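Local coordinates for protein nuclease (Salmonella phage SETP3, PDB 4QBN) that probably cleaves nucleic acid phosphodiester bonds as a magnesium-dependent nuclease of the VRR-NUC family, at residues K83-D86 with K87-H91. Sequence-based numbering, arbitrary orientation.
Sequences KQVD and KLIEH. With SO4 (sulfate ion), chain D.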
loop_
_atom_site.group_PDB
_atom_site.type_symbol
_atom_site.label_atom_id
_atom_site.label_comp_id
_atom_site.label_asym_id
_atom_site.label_seq_id
_atom_site.Cartn_x
_atom_site.Cartn_y
_atom_site.Cartn_z
ATOM N N LYS A 83 -16.399 7.186 16.097
ATOM C CA LYS A 83 -15.647 7.175 17.344
ATOM C C LYS A 83 -14.369 6.344 17.186
ATOM O O LYS A 83 -13.291 6.714 17.711
ATOM C CB LYS A 83 -16.543 6.638 18.471
ATOM C CG LYS A 83 -15.988 6.819 19.865
ATOM C CD LYS A 83 -17.133 6.772 20.857
ATOM C CE LYS A 83 -16.659 7.068 22.293
ATOM N NZ LYS A 83 -15.899 5.923 22.929
ATOM N N GLN A 84 -14.454 5.231 16.466
ATOM C CA GLN A 84 -13.273 4.409 16.279
ATOM C C GLN A 84 -12.232 5.110 15.451
ATOM O O GLN A 84 -11.049 4.874 15.628
ATOM C CB GLN A 84 -13.606 3.034 15.678
ATOM C CG GLN A 84 -14.259 2.135 16.767
ATOM C CD GLN A 84 -14.596 0.748 16.280
ATOM O OE1 GLN A 84 -14.730 0.518 15.095
ATOM N NE2 GLN A 84 -14.797 -0.180 17.214
ATOM N N VAL A 85 -12.655 5.932 14.485
ATOM C CA VAL A 85 -11.675 6.691 13.716
ATOM C C VAL A 85 -10.938 7.660 14.642
ATOM O O VAL A 85 -9.693 7.809 14.619
ATOM C CB VAL A 85 -12.372 7.488 12.570
ATOM C CG1 VAL A 85 -11.411 8.480 11.894
ATOM C CG2 VAL A 85 -12.929 6.514 11.526
ATOM N N ASP A 86 -11.713 8.349 15.451
ATOM C CA ASP A 86 -11.142 9.315 16.410
ATOM C C ASP A 86 -10.166 8.645 17.404
ATOM O O ASP A 86 -9.070 9.185 17.651
ATOM C CB ASP A 86 -12.256 10.020 17.178
ATOM C CG ASP A 86 -13.123 10.919 16.280
ATOM O OD1 ASP A 86 -12.616 11.465 15.255
ATOM O OD2 ASP A 86 -14.321 11.080 16.607
ATOM N N LYS A 87 -10.528 7.461 17.919
ATOM C CA LYS A 87 -9.647 6.731 18.867
ATOM C C LYS A 87 -8.413 6.227 18.214
ATOM O O LYS A 87 -7.370 6.165 18.833
ATOM C CB LYS A 87 -10.337 5.555 19.514
ATOM C CG LYS A 87 -11.307 5.954 20.510
ATOM C CD LYS A 87 -11.951 4.704 21.055
ATOM C CE LYS A 87 -13.009 5.063 22.047
ATOM N NZ LYS A 87 -13.632 3.854 22.656
ATOM N N LEU A 88 -8.530 5.791 16.964
ATOM C CA LEU A 88 -7.342 5.330 16.239
ATOM C C LEU A 88 -6.315 6.470 16.129
ATOM O O LEU A 88 -5.101 6.307 16.381
ATOM C CB LEU A 88 -7.751 4.807 14.851
ATOM C CG LEU A 88 -6.616 4.561 13.874
ATOM C CD1 LEU A 88 -5.715 3.433 14.435
ATOM C CD2 LEU A 88 -7.237 4.221 12.468
ATOM N N ILE A 89 -6.774 7.649 15.723
ATOM C CA ILE A 89 -5.838 8.747 15.614
ATOM C C ILE A 89 -5.260 9.144 16.963
ATOM O O ILE A 89 -4.049 9.377 17.090
ATOM C CB ILE A 89 -6.534 9.930 14.866
ATOM C CG1 ILE A 89 -6.783 9.464 13.415
ATOM C CG2 ILE A 89 -5.697 11.172 14.943
ATOM C CD1 ILE A 89 -7.736 10.455 12.658
ATOM N N GLU A 90 -6.107 9.210 17.983
ATOM C CA GLU A 90 -5.652 9.608 19.304
ATOM C C GLU A 90 -4.595 8.670 19.848
ATOM O O GLU A 90 -3.619 9.092 20.486
ATOM C CB GLU A 90 -6.832 9.655 20.285
ATOM C CG GLU A 90 -6.413 10.142 21.674
ATOM C CD GLU A 90 -7.555 10.174 22.667
ATOM O OE1 GLU A 90 -8.620 9.588 22.358
ATOM O OE2 GLU A 90 -7.383 10.794 23.754
ATOM N N HIS A 91 -4.787 7.391 19.615
ATOM C CA HIS A 91 -3.933 6.391 20.269
ATOM C C HIS A 91 -2.691 5.955 19.486
ATOM O O HIS A 91 -1.713 5.498 20.074
ATOM C CB HIS A 91 -4.784 5.153 20.565
ATOM C CG HIS A 91 -5.689 5.343 21.735
ATOM N ND1 HIS A 91 -6.706 4.463 22.036
ATOM C CD2 HIS A 91 -5.729 6.311 22.684
ATOM C CE1 HIS A 91 -7.340 4.886 23.120
ATOM N NE2 HIS A 91 -6.754 5.995 23.539
HETATM S S SO4 D . -20.569 6.653 15.944
HETATM O O1 SO4 D . -21.333 5.581 16.597
HETATM O O2 SO4 D . -20.510 6.359 14.471
HETATM O O3 SO4 D . -21.135 7.978 16.200
HETATM O O4 SO4 D . -19.261 6.730 16.583
#
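K83 and K87 stand one turn apart on the exposed face of helix 82-92, the C-terminal alpha-helix of this VRR-NUC domain, and their side chains cross at a slant and come close only at their ends. K87 stretches out straight beyond CG and reaches back toward the helix start, its CG passing 3.5 Å from the carbonyl O of K83. K83 is extended as far as CE and then bends (chi4 -74°), which swings NZ in beside the CE-NZ end of K87. The two NZ atoms come within 3.1 Å of each other; both are donors and no hydrogen bond joins them. Two charged ammonium groups should repel at this distance, so the placement of these exposed ends is doubtful, unless one is neutral.

The opposite face is apolar and buried. V85 CG1 lies 4.2 Å from I89 CD1, and both side chains pack on helix 3-17, V85 against Y10 and A11, I89 against R14 and F15. L88 packs on F77 and V79 of strand 75-79. At the border of this face D86 turns its carboxylate to helix 3-17, where OD1 takes a salt bridge from R14 and a hydrogen bond with Y10 OH.

Four consecutive i to i+4 backbone bonds join the two turns, from K87 N to K83 O (2.9 Å) through E90 N to D86 O. At the N-terminal end of the helix a sulfate, probably from the crystallisation liquor, accepts hydrogen bonds from F82 N and K83 N, the latter reaching O4 at 2.9 Å.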